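Local structure of ornithine cyclodeaminase (Methanococcus maripaludis S2, 3C2Q) at residues Ile119-Met123 with Lys275-Met279; Gly142-His148 with Ala172-Asp177; Lys157-Tyr163 with Leu338-Glu342; Ile164-Gly170 with Ile239-Ala244; Met267-Val271 with Ala288-Met293. The protein catalyses the conversion of L-ornithine to L-proline with release of ammonia, using NAD(+) as cofactor. The contacts are given in a common frame with arbitrary orientation. Numbering follows the deposited sequence.

Interaction 1 of 5, residues Ile119-Met123 with Lys275-Met279; sequences IAKEM and KMVIM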
# COMPACT_ATOMS: atom_id res chain seq x y z
N ILE B 119 12.99 13.51 15.99
CA ILE B 119 14.00 12.43 15.83
C ILE B 119 15.42 13.00 15.85
O ILE B 119 16.32 12.42 16.49
CB ILE B 119 13.78 11.59 14.52
CG1 ILE B 119 12.49 10.75 14.63
CG2 ILE B 119 15.00 10.72 14.19
CD1 ILE B 119 11.93 10.34 13.26
N ALA B 120 15.62 14.11 15.15
CA ALA B 120 16.96 14.73 15.10
C ALA B 120 17.41 15.22 16.51
O ALA B 120 18.56 15.03 16.89
CB ALA B 120 16.98 15.88 14.11
N LYS B 121 16.49 15.81 17.27
CA LYS B 121 16.81 16.25 18.64
C LYS B 121 17.22 15.05 19.52
O LYS B 121 18.22 15.12 20.26
CB LYS B 121 15.63 16.96 19.29
CG LYS B 121 15.94 17.46 20.73
CD LYS B 121 16.74 18.77 20.68
CE LYS B 121 17.85 18.85 21.75
NZ LYS B 121 18.95 19.80 21.32
N GLU B 122 16.44 13.97 19.44
CA GLU B 122 16.79 12.77 20.18
C GLU B 122 18.13 12.15 19.75
O GLU B 122 18.93 11.75 20.62
CB GLU B 122 15.65 11.75 20.14
CG GLU B 122 15.63 10.92 21.40
CD GLU B 122 14.43 9.99 21.50
OE1 GLU B 122 13.43 10.19 20.74
OE2 GLU B 122 14.49 9.06 22.35
N MSE B 123 18.41 12.08 18.45
CA MSE B 123 19.68 11.55 17.99
C MSE B 123 20.86 12.42 18.49
O MSE B 123 21.92 11.92 18.84
CB MSE B 123 19.73 11.50 16.46
CG MSE B 123 18.76 10.48 15.83
SE MSE B 123 18.87 10.65 13.89
CE MSE B 123 20.70 10.08 13.52
N LYS B 275 20.75 2.74 22.73
CA LYS B 275 19.66 3.61 23.22
C LYS B 275 18.52 3.80 22.19
O LYS B 275 17.39 4.08 22.56
CB LYS B 275 20.20 4.98 23.61
CG LYS B 275 21.10 4.95 24.86
CD LYS B 275 20.29 4.74 26.11
CE LYS B 275 20.00 6.09 26.78
NZ LYS B 275 21.03 6.45 27.84
N MSE B 276 18.85 3.67 20.91
CA MSE B 276 17.87 3.88 19.83
C MSE B 276 18.21 3.02 18.62
O MSE B 276 19.38 2.83 18.29
CB MSE B 276 17.83 5.35 19.40
CG MSE B 276 16.85 5.67 18.25
SE MSE B 276 16.92 7.64 17.91
CE MSE B 276 15.04 8.08 17.73
N VAL B 277 17.17 2.51 17.96
CA VAL B 277 17.37 1.76 16.72
C VAL B 277 16.47 2.40 15.67
O VAL B 277 15.28 2.60 15.92
CB VAL B 277 17.01 0.29 16.87
CG1 VAL B 277 17.10 -0.41 15.46
CG2 VAL B 277 17.95 -0.40 17.89
N ILE B 278 17.05 2.81 14.56
CA ILE B 278 16.29 3.40 13.46
C ILE B 278 16.30 2.42 12.29
O ILE B 278 17.36 2.05 11.79
CB ILE B 278 16.84 4.75 12.99
CG1 ILE B 278 16.88 5.74 14.15
CG2 ILE B 278 15.95 5.30 11.84
CD1 ILE B 278 17.51 7.10 13.84
N MSE B 279 15.11 1.99 11.87
CA MSE B 279 14.98 0.97 10.83
C MSE B 279 14.56 1.69 9.56
O MSE B 279 13.57 2.44 9.61
CB MSE B 279 13.89 -0.03 11.21
CG MSE B 279 14.22 -0.80 12.48
SE MSE B 279 12.53 -1.40 13.29
CE MSE B 279 13.44 -2.47 14.71
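Lys275 leads into the strand from the loop before it, and its backbone already bonds to Gly137 and Lys298. Met276, the first strand residue, makes the largest contribution to the contact. Like Met123 and Met279 it is modelled as selenomethionine, and its long side chain, with chi1 and chi2 both t, reaches across to the helix: its SE lies 4.0 Å from Met123 CG, and its CE lies 4.4 Å from Ile119 CG2 and 4.0 Å from Glu122 OE1. Glu122 OE1 has its strongest partner elsewhere, a salt bridge with Lys298 NZ on the neighbouring strand. Val277 projects from the other side of the sheet and meets Met293 there. Ile278 returns to the helix side, where its CD1 touches both Met123 SE at 3.8 Å and Ile119 CG2 at 4.4 Å, which lie side by side. Met279, like Val277, points to the opposite face. The helix and strand axes come within 11.1 Å, with their directions 139° apart, so that two strand side chains of one face meet one side of the helix through apolar contacts. A helix running roughly antiparallel to the strand it covers, on one face of a parallel sheet, is the layered alpha/beta arrangement of the Rossmann fold.

Interaction 2 of 5, residues Gly142-His148 with Ala172-Asp177; sequences GGPAIIH and ALATHD
Gly142 ends a strand in extended conformation (phi/psi -143/150°), Gly143 stays extended, and residues 145-148 are helical, with Ile147 N bonded to Pro144 O. Segment 172-177 is helix throughout. The backbones come closest where Pro144 CA stands 4.1 Å from Leu173 CA, and diverge to 6.1 Å between the CA atoms of Ile147 and Asp177. Leu173 (chi1 t, chi2 p) is the main bump: its CD1 enters a hollow formed by Gly143 O (3.6 Å), Ile147 CG1 (3.8 Å) and Ile146 CD1 (4.2 Å). The hollow belongs to the glycine-rich turn after the first strand of the Rossmann fold, and Ala172 probably binds NAD(+), as in related enzymes. A CB on Gly142 would clash with Ile146 CD1. Pro144 CG rests on Ala172 CB at 3.8 Å. Ile147, with both chi angles m, wedges against the helix, its CG2 3.5 Å from His176 O and its CD1 4.0 Å from Asp177 CB. His148, its ND1 bonded to Ser186 OG, points its ring edge at the face of His176, whose ND1 bonds to Glu179 OE1: a T-shaped pair, centroids 4.8 Å apart, planes at 70°.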
# COMPACT_ATOMS: atom_id res chain seq x y z
N GLY B 142 19.04 -1.26 7.87
CA GLY B 142 18.73 -0.64 6.58
C GLY B 142 18.62 -1.58 5.40
O GLY B 142 19.26 -2.65 5.39
N GLY B 143 17.79 -1.21 4.43
CA GLY B 143 17.68 -1.99 3.19
C GLY B 143 18.20 -1.19 2.01
O GLY B 143 18.44 0.02 2.13
N PRO B 144 18.36 -1.84 0.86
CA PRO B 144 18.98 -1.18 -0.28
C PRO B 144 18.20 0.00 -0.85
O PRO B 144 18.79 0.79 -1.59
CB PRO B 144 19.08 -2.30 -1.33
CG PRO B 144 17.98 -3.27 -0.96
CD PRO B 144 17.98 -3.24 0.55
N ALA B 145 16.91 0.15 -0.51
CA ALA B 145 16.17 1.33 -0.97
C ALA B 145 16.76 2.65 -0.50
O ALA B 145 16.53 3.70 -1.12
CB ALA B 145 14.66 1.26 -0.59
N ILE B 146 17.50 2.61 0.61
CA ILE B 146 18.23 3.78 1.08
C ILE B 146 19.07 4.28 -0.07
O ILE B 146 19.12 5.49 -0.32
CB ILE B 146 19.16 3.44 2.28
CG1 ILE B 146 18.34 3.14 3.54
CG2 ILE B 146 20.13 4.63 2.58
CD1 ILE B 146 19.20 2.40 4.61
N ILE B 147 19.73 3.36 -0.77
CA ILE B 147 20.64 3.73 -1.86
C ILE B 147 19.86 4.09 -3.12
O ILE B 147 20.11 5.15 -3.75
CB ILE B 147 21.69 2.60 -2.21
CG1 ILE B 147 22.33 2.02 -0.94
CG2 ILE B 147 22.78 3.16 -3.16
CD1 ILE B 147 22.96 3.11 0.03
N HIS B 148 18.89 3.25 -3.48
CA HIS B 148 18.11 3.50 -4.69
C HIS B 148 17.42 4.84 -4.68
O HIS B 148 17.27 5.43 -5.74
CB HIS B 148 17.02 2.42 -4.91
CG HIS B 148 17.54 1.02 -4.88
ND1 HIS B 148 18.82 0.68 -5.28
CD2 HIS B 148 16.96 -0.13 -4.45
CE1 HIS B 148 19.00 -0.62 -5.12
NE2 HIS B 148 17.88 -1.14 -4.63
N ALA B 172 22.70 -6.60 -0.12
CA ALA B 172 22.18 -5.62 -1.10
C ALA B 172 22.49 -4.18 -0.68
O ALA B 172 22.95 -3.39 -1.52
CB ALA B 172 20.68 -5.84 -1.39
N LEU B 173 22.26 -3.83 0.58
CA LEU B 173 22.62 -2.50 1.04
C LEU B 173 24.12 -2.19 0.81
O LEU B 173 24.48 -1.16 0.23
CB LEU B 173 22.29 -2.28 2.51
CG LEU B 173 22.79 -0.90 3.00
CD1 LEU B 173 21.99 0.25 2.35
CD2 LEU B 173 22.74 -0.73 4.46
N ALA B 174 24.98 -3.07 1.32
CA ALA B 174 26.44 -2.85 1.20
C ALA B 174 26.89 -2.79 -0.24
O ALA B 174 27.67 -1.90 -0.60
CB ALA B 174 27.22 -3.93 1.95
N THR B 175 26.40 -3.71 -1.08
CA THR B 175 26.90 -3.77 -2.45
C THR B 175 26.37 -2.64 -3.33
O THR B 175 27.09 -2.18 -4.21
CB THR B 175 26.68 -5.15 -3.14
OG1 THR B 175 25.27 -5.44 -3.25
CG2 THR B 175 27.40 -6.27 -2.35
N HIS B 176 25.13 -2.18 -3.10
CA HIS B 176 24.66 -0.97 -3.82
C HIS B 176 25.29 0.32 -3.34
O HIS B 176 25.52 1.21 -4.17
CB HIS B 176 23.12 -0.86 -3.88
CG HIS B 176 22.47 -1.94 -4.71
ND1 HIS B 176 22.71 -2.09 -6.07
CD2 HIS B 176 21.61 -2.93 -4.37
CE1 HIS B 176 22.00 -3.11 -6.52
NE2 HIS B 176 21.35 -3.65 -5.51
N ASP B 177 25.56 0.42 -2.04
CA ASP B 177 26.35 1.54 -1.51
C ASP B 177 27.71 1.57 -2.26
O ASP B 177 28.16 2.62 -2.74
CB ASP B 177 26.58 1.38 -0.00
CG ASP B 177 27.59 2.40 0.57
OD1 ASP B 177 27.35 3.64 0.53
OD2 ASP B 177 28.63 1.94 1.09

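Interaction 3 of 5, residues Lys157-Tyr163 with Leu338-Glu342; sequences KMVELGY and LERLE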
# COMPACT_ATOMS: atom_id res chain seq x y z
N LYS B 157 27.14 10.39 5.74
CA LYS B 157 27.45 11.57 6.54
C LYS B 157 27.12 11.44 8.04
O LYS B 157 27.91 11.88 8.90
CB LYS B 157 26.82 12.82 5.91
CG LYS B 157 27.19 14.14 6.60
CD LYS B 157 28.67 14.41 6.57
CE LYS B 157 29.11 14.77 5.17
NZ LYS B 157 30.50 15.37 5.20
N MSE B 158 25.98 10.83 8.38
CA MSE B 158 25.64 10.59 9.78
C MSE B 158 26.67 9.67 10.43
O MSE B 158 27.03 9.89 11.59
CB MSE B 158 24.22 10.01 9.94
CG MSE B 158 23.15 10.98 9.47
SE MSE B 158 21.39 10.04 9.34
CE MSE B 158 20.50 11.38 8.20
N VAL B 159 27.12 8.65 9.71
CA VAL B 159 28.21 7.78 10.19
C VAL B 159 29.49 8.60 10.41
O VAL B 159 30.09 8.56 11.49
CB VAL B 159 28.49 6.62 9.20
CG1 VAL B 159 29.61 5.73 9.72
CG2 VAL B 159 27.21 5.74 8.98
N GLU B 160 29.87 9.39 9.39
CA GLU B 160 31.03 10.27 9.44
C GLU B 160 30.97 11.20 10.66
O GLU B 160 31.97 11.37 11.37
CB GLU B 160 31.14 11.05 8.11
CG GLU B 160 32.34 11.99 8.03
CD GLU B 160 32.44 12.73 6.70
OE1 GLU B 160 31.55 12.59 5.80
OE2 GLU B 160 33.47 13.43 6.55
N LEU B 161 29.79 11.75 10.95
CA LEU B 161 29.61 12.71 12.04
C LEU B 161 29.47 12.09 13.44
O LEU B 161 29.27 12.81 14.42
CB LEU B 161 28.42 13.65 11.77
CG LEU B 161 28.50 14.68 10.62
CD1 LEU B 161 27.14 15.29 10.36
CD2 LEU B 161 29.53 15.78 10.91
N GLY B 162 29.54 10.76 13.52
CA GLY B 162 29.54 10.07 14.79
C GLY B 162 28.19 9.73 15.38
O GLY B 162 28.13 9.31 16.55
N TYR B 163 27.10 9.89 14.61
CA TYR B 163 25.76 9.55 15.11
C TYR B 163 25.46 8.04 15.19
O TYR B 163 24.56 7.63 15.92
CB TYR B 163 24.65 10.21 14.27
CG TYR B 163 24.58 11.70 14.44
CD1 TYR B 163 23.88 12.27 15.49
CD2 TYR B 163 25.22 12.53 13.55
CE1 TYR B 163 23.84 13.66 15.65
CE2 TYR B 163 25.18 13.91 13.68
CZ TYR B 163 24.49 14.46 14.73
OH TYR B 163 24.46 15.85 14.82
N LEU B 338 20.03 17.71 11.64
CA LEU B 338 21.19 17.38 12.47
C LEU B 338 22.30 18.46 12.29
O LEU B 338 22.87 18.92 13.27
CB LEU B 338 21.73 15.98 12.12
CG LEU B 338 20.84 14.76 12.40
CD1 LEU B 338 21.42 13.47 11.75
CD2 LEU B 338 20.65 14.60 13.89
N GLU B 339 22.57 18.86 11.05
CA GLU B 339 23.54 19.94 10.78
C GLU B 339 23.11 21.28 11.41
O GLU B 339 23.96 22.00 11.96
CB GLU B 339 23.82 20.06 9.28
CG GLU B 339 24.51 18.81 8.73
CD GLU B 339 24.61 18.79 7.22
OE1 GLU B 339 23.67 19.27 6.55
OE2 GLU B 339 25.60 18.25 6.69
N ARG B 340 21.82 21.58 11.37
CA ARG B 340 21.25 22.77 12.05
C ARG B 340 21.52 22.76 13.56
O ARG B 340 21.99 23.77 14.12
CB ARG B 340 19.74 22.90 11.78
CG ARG B 340 19.13 24.27 12.15
CD ARG B 340 17.59 24.28 12.09
NE ARG B 340 16.99 23.41 13.12
CZ ARG B 340 16.84 23.74 14.41
NH1 ARG B 340 17.23 24.93 14.86
NH2 ARG B 340 16.31 22.88 15.25
N LEU B 341 21.22 21.63 14.21
CA LEU B 341 21.49 21.44 15.64
C LEU B 341 22.98 21.54 16.01
O LEU B 341 23.31 22.10 17.06
CB LEU B 341 20.95 20.10 16.15
CG LEU B 341 19.45 19.88 16.13
CD1 LEU B 341 19.10 18.43 16.55
CD2 LEU B 341 18.72 20.90 16.99
N GLU B 342 23.85 21.00 15.17
CA GLU B 342 25.29 21.05 15.42
C GLU B 342 25.82 22.49 15.37
O GLU B 342 26.76 22.84 16.09
CB GLU B 342 26.05 20.16 14.43
CG GLU B 342 27.17 19.33 15.07
CD GLU B 342 27.41 17.97 14.37
OE1 GLU B 342 28.57 17.48 14.38
OE2 GLU B 342 26.45 17.38 13.80
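Leu338, Tyr163 and Glu342 carry most of this contact between the end of helix 152-160 and the C-terminal helix. Leu338 lies against the tyrosine: its CD1 sits 4.2 Å from the centroid of the Tyr163 ring, almost on the ring normal, a CH-pi contact, and its CD2 is 3.8 Å from Tyr163 CE1. The same CD1 also meets Met158 CG at 3.8 Å. Tyr163 is brought here by a Schellman motif, in which Gly162 adopts positive phi (87°) while Tyr163 N bonds to Met158 O and Gly162 N to Val159 O. One turn beyond Leu338, Glu342 receives a hydrogen bond from Tyr163, OH to OE2 at 2.7 Å, and its OE1 passes Leu161 CD2 at 4.0 Å. Arg127 of helix 112-133 joins in, forming a salt bridge with Glu342 OE1 and a cation-pi contact with the Tyr163 ring. The tyrosine thus works in two ways, its face taking up leucine in the buried part while its hydroxyl donates to a carboxylate whose charge is also met by Arg127.

Interaction 4 of 5, residues Ile164-Gly170 with Ile239-Ala244; sequences IQAILAG and IPYVLA
The apolar centre of this parallel strand pair, the second and third strands of a Rossmann fold, is Leu168 (chi1 m, chi2 t) against Val242, CD2 to CB 3.6 Å, on the sheet face covered by helix 260-271. On the other face Ile167 CB meets Tyr241 CB at 4.2 Å and Ala169 CB meets Leu243 CD2 at 4.1 Å. Just ahead of strand 241-244, Ile239 places its CG1 3.2 Å from Ile164 O. Both strands are extended (phi/psi -129/125° at Ile167, -130/118° at Val242) and run 20° apart with axes 4.5 Å from each other; Ile167, Leu168 and Ala169 are level with Tyr241, Val242 and Leu243. The parallel ladder goes from Ile167 N to Pro240 O (3.1 Å), Val242 N to Ile167 O (2.9 Å) and Ala169 N to Val242 O (3.0 Å). Strand 241-244 is outermost in the chain's sheet. At the polar margin Gln165 OE1 accepts from Ile138 N and Tyr241 OH bonds to Asp255 OD1. The ladder's last rung joins Ala244 N to Ala169 O at 2.9 Å.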
# COMPACT_ATOMS: atom_id res chain seq x y z
N ILE B 164 26.21 7.24 14.45
CA ILE B 164 25.85 5.84 14.23
C ILE B 164 26.87 4.90 14.86
O ILE B 164 28.01 4.92 14.45
CB ILE B 164 25.77 5.54 12.68
CG1 ILE B 164 24.87 6.55 11.93
CG2 ILE B 164 25.35 4.10 12.44
CD1 ILE B 164 23.55 6.80 12.59
N GLN B 165 26.45 4.04 15.79
CA GLN B 165 27.37 3.08 16.44
C GLN B 165 27.32 1.65 15.90
O GLN B 165 28.14 0.80 16.24
CB GLN B 165 27.18 3.12 17.96
CG GLN B 165 27.75 4.38 18.65
CD GLN B 165 27.12 5.70 18.20
OE1 GLN B 165 25.92 5.92 18.37
NE2 GLN B 165 27.93 6.58 17.61
N ALA B 166 26.35 1.36 15.02
CA ALA B 166 26.27 0.06 14.40
C ALA B 166 25.36 0.12 13.20
O ALA B 166 24.40 0.91 13.20
CB ALA B 166 25.76 -1.04 15.41
N ILE B 167 25.63 -0.73 12.22
CA ILE B 167 24.73 -0.93 11.05
C ILE B 167 24.45 -2.40 10.82
O ILE B 167 25.37 -3.21 10.70
CB ILE B 167 25.30 -0.32 9.73
CG1 ILE B 167 25.41 1.21 9.87
CG2 ILE B 167 24.39 -0.70 8.51
CD1 ILE B 167 25.83 1.93 8.58
N LEU B 168 23.17 -2.76 10.79
CA LEU B 168 22.76 -4.10 10.48
C LEU B 168 22.05 -4.05 9.12
O LEU B 168 21.17 -3.21 8.93
CB LEU B 168 21.78 -4.60 11.54
CG LEU B 168 22.25 -4.44 12.99
CD1 LEU B 168 21.21 -5.04 13.92
CD2 LEU B 168 23.60 -5.12 13.18
N ALA B 169 22.45 -4.90 8.19
CA ALA B 169 21.90 -4.82 6.84
C ALA B 169 22.20 -6.14 6.17
O ALA B 169 22.54 -7.11 6.87
CB ALA B 169 22.53 -3.63 6.08
N GLY B 170 22.01 -6.20 4.85
CA GLY B 170 22.33 -7.37 4.06
C GLY B 170 23.34 -7.02 2.98
O GLY B 170 23.84 -5.90 2.93
N ILE B 239 33.08 1.76 12.89
CA ILE B 239 31.70 1.43 13.22
C ILE B 239 31.43 0.01 12.79
O ILE B 239 31.59 -0.31 11.63
CB ILE B 239 30.69 2.41 12.56
CG1 ILE B 239 30.76 3.74 13.26
CG2 ILE B 239 29.22 1.91 12.72
CD1 ILE B 239 31.46 4.76 12.50
N PRO B 240 31.04 -0.86 13.73
CA PRO B 240 30.80 -2.25 13.38
C PRO B 240 29.53 -2.40 12.54
O PRO B 240 28.59 -1.62 12.69
CB PRO B 240 30.57 -2.91 14.74
CG PRO B 240 30.06 -1.85 15.59
CD PRO B 240 30.79 -0.60 15.15
N TYR B 241 29.53 -3.37 11.65
CA TYR B 241 28.33 -3.69 10.88
C TYR B 241 28.15 -5.18 10.86
O TYR B 241 29.11 -5.95 11.08
CB TYR B 241 28.39 -3.10 9.46
CG TYR B 241 29.66 -3.42 8.69
CD1 TYR B 241 29.78 -4.60 7.98
CD2 TYR B 241 30.72 -2.50 8.64
CE1 TYR B 241 30.93 -4.90 7.26
CE2 TYR B 241 31.87 -2.78 7.92
CZ TYR B 241 31.98 -3.99 7.25
OH TYR B 241 33.10 -4.29 6.53
N VAL B 242 26.92 -5.60 10.60
CA VAL B 242 26.63 -7.01 10.47
C VAL B 242 25.86 -7.12 9.17
O VAL B 242 24.80 -6.51 9.05
CB VAL B 242 25.77 -7.52 11.67
CG1 VAL B 242 25.42 -8.98 11.50
CG2 VAL B 242 26.45 -7.27 13.02
N LEU B 243 26.40 -7.85 8.20
CA LEU B 243 25.72 -8.06 6.95
C LEU B 243 25.23 -9.50 6.93
O LEU B 243 26.04 -10.44 6.88
CB LEU B 243 26.65 -7.79 5.75
CG LEU B 243 27.29 -6.40 5.64
CD1 LEU B 243 28.15 -6.36 4.37
CD2 LEU B 243 26.22 -5.28 5.67
N ALA B 244 23.90 -9.67 6.99
CA ALA B 244 23.31 -11.00 7.01
C ALA B 244 23.05 -11.46 5.59
O ALA B 244 22.45 -10.73 4.81
CB ALA B 244 22.02 -10.99 7.82

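Interaction 5 of 5, residues Met267-Val271 with Ala288-Met293; sequences MRTTV and ATGNLM
Both segments are the closing turns of helices, whose axes cross at -66° with a closest approach of 9.5 Å. Segment 267-271 is helical throughout; in the second segment Leu292 has phi/psi -98/-5° and Met293 is extended (-105/141°). CA atoms are nearest between Arg268 and Leu292, at 5.5 Å, with Met267 facing Thr289 at 7.2 Å and Val271 facing Met293 at 7.0 Å. Leu292 (chi1 m, chi2 t) has the largest area covered by the other segment (88 Å²), its CD1 3.8 Å from Met267 CB and 3.7 Å from Arg268 N. Met267, modelled as selenomethionine (m, t, p), extends its CE to 3.3 Å from Thr289 OG1 and 4.1 Å from Ala288 CB; Thr289 OG1 itself is bonded to His285 O. Val271 (chi1 m) places CG1 3.7 Å from Thr289 CG2 and CG2 3.9 Å from Met293 CG. These two helices pack on the same face of the Rossmann sheet, and Ile247 of the third subunit packs on Met267 and Ala288. Beside the apolar contacts a water accepts from Arg268 NE (2.7 Å) and donates to Leu292 O (2.8 Å), while Arg268 NH2 bonds to Asn47 O and Thr65 O. The join is therefore apolar inside, with a water linking an arginine of one helix to the backbone carbonyl of Leu292.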
# COMPACT_ATOMS: atom_id res chain seq x y z
N MSE B 267 23.62 -9.99 15.56
CA MSE B 267 22.69 -8.85 15.58
C MSE B 267 22.15 -8.58 16.96
O MSE B 267 22.03 -7.43 17.39
CB MSE B 267 21.53 -9.13 14.60
CG MSE B 267 21.97 -9.07 13.15
SE MSE B 267 20.54 -9.75 11.95
CE MSE B 267 19.21 -8.34 12.31
N ARG B 268 21.80 -9.65 17.68
CA ARG B 268 21.24 -9.47 19.01
C ARG B 268 22.20 -8.76 19.96
O ARG B 268 21.83 -7.79 20.61
CB ARG B 268 20.80 -10.81 19.61
CG ARG B 268 20.17 -10.66 20.99
CD ARG B 268 19.63 -11.98 21.52
NE ARG B 268 19.00 -11.83 22.84
CZ ARG B 268 18.74 -12.85 23.67
NH1 ARG B 268 19.08 -14.09 23.32
NH2 ARG B 268 18.17 -12.63 24.84
N THR B 269 23.44 -9.22 20.01
CA THR B 269 24.42 -8.63 20.91
C THR B 269 24.76 -7.21 20.47
O THR B 269 25.02 -6.34 21.30
CB THR B 269 25.69 -9.52 21.00
OG1 THR B 269 26.33 -9.52 19.74
CG2 THR B 269 25.34 -10.94 21.32
N THR B 270 24.71 -6.97 19.16
CA THR B 270 24.95 -5.62 18.61
C THR B 270 23.89 -4.59 19.01
O THR B 270 24.22 -3.47 19.34
CB THR B 270 25.12 -5.66 17.06
OG1 THR B 270 26.15 -6.60 16.71
CG2 THR B 270 25.54 -4.32 16.52
N VAL B 271 22.60 -4.96 19.00
CA VAL B 271 21.53 -3.99 19.28
C VAL B 271 21.15 -3.86 20.74
O VAL B 271 20.64 -2.82 21.17
CB VAL B 271 20.21 -4.31 18.51
CG1 VAL B 271 20.48 -4.34 17.06
CG2 VAL B 271 19.60 -5.66 18.95
N ALA B 288 13.29 -8.75 11.93
CA ALA B 288 14.37 -9.56 12.52
C ALA B 288 14.96 -8.84 13.72
O ALA B 288 15.19 -9.44 14.76
CB ALA B 288 15.46 -9.84 11.49
N THR B 289 15.20 -7.53 13.59
CA THR B 289 15.82 -6.76 14.69
C THR B 289 14.84 -6.51 15.83
O THR B 289 15.18 -6.66 17.00
CB THR B 289 16.45 -5.44 14.17
OG1 THR B 289 17.37 -5.78 13.12
CG2 THR B 289 17.23 -4.75 15.26
N GLY B 290 13.61 -6.14 15.50
CA GLY B 290 12.63 -5.94 16.54
C GLY B 290 12.44 -7.20 17.39
O GLY B 290 12.27 -7.11 18.62
N ASN B 291 12.46 -8.36 16.74
CA ASN B 291 12.33 -9.65 17.44
C ASN B 291 13.44 -9.87 18.49
O ASN B 291 13.25 -10.63 19.46
CB ASN B 291 12.39 -10.79 16.44
CG ASN B 291 11.09 -10.97 15.63
OD1 ASN B 291 10.03 -10.32 15.86
ND2 ASN B 291 11.18 -11.90 14.65
N LEU B 292 14.57 -9.19 18.32
CA LEU B 292 15.75 -9.33 19.17
C LEU B 292 15.86 -8.25 20.23
O LEU B 292 16.75 -8.32 21.08
CB LEU B 292 17.03 -9.26 18.33
CG LEU B 292 17.13 -10.31 17.24
CD1 LEU B 292 18.37 -10.07 16.39
CD2 LEU B 292 17.11 -11.73 17.88
N MSE B 293 14.97 -7.27 20.19
CA MSE B 293 15.10 -6.07 21.02
C MSE B 293 14.18 -6.01 22.22
O MSE B 293 13.00 -6.34 22.10
CB MSE B 293 14.78 -4.83 20.16
CG MSE B 293 15.88 -4.46 19.18
SE MSE B 293 15.11 -3.03 18.01
CE MSE B 293 14.76 -1.71 19.40
O HOH W 1 18.17 -9.30 23.29

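From the N terminus, helix 112-133 opens interaction 1, and interactions 2, 3 and 4 open in turn along the first two strands and the helices between them. Interaction 2 closes first, at 172-177, crossing interactions 3 and 4; interaction 4 closes at 239-244. Both are nested within the loop that interaction 1 closes at 275-279. Interaction 5, which follows interaction 4 in series, opens at 267-271 and closes at 288-293, crossing interaction 1. The C-terminal helix closes interaction 3, which encloses interactions 4 and 5 and crosses interaction 1. Met279 meets Met293 between interactions 1 and 5, and Leu168 meets Val271 between 4 and 5, tying the parallel sheet to helices 260-271 and 283-292.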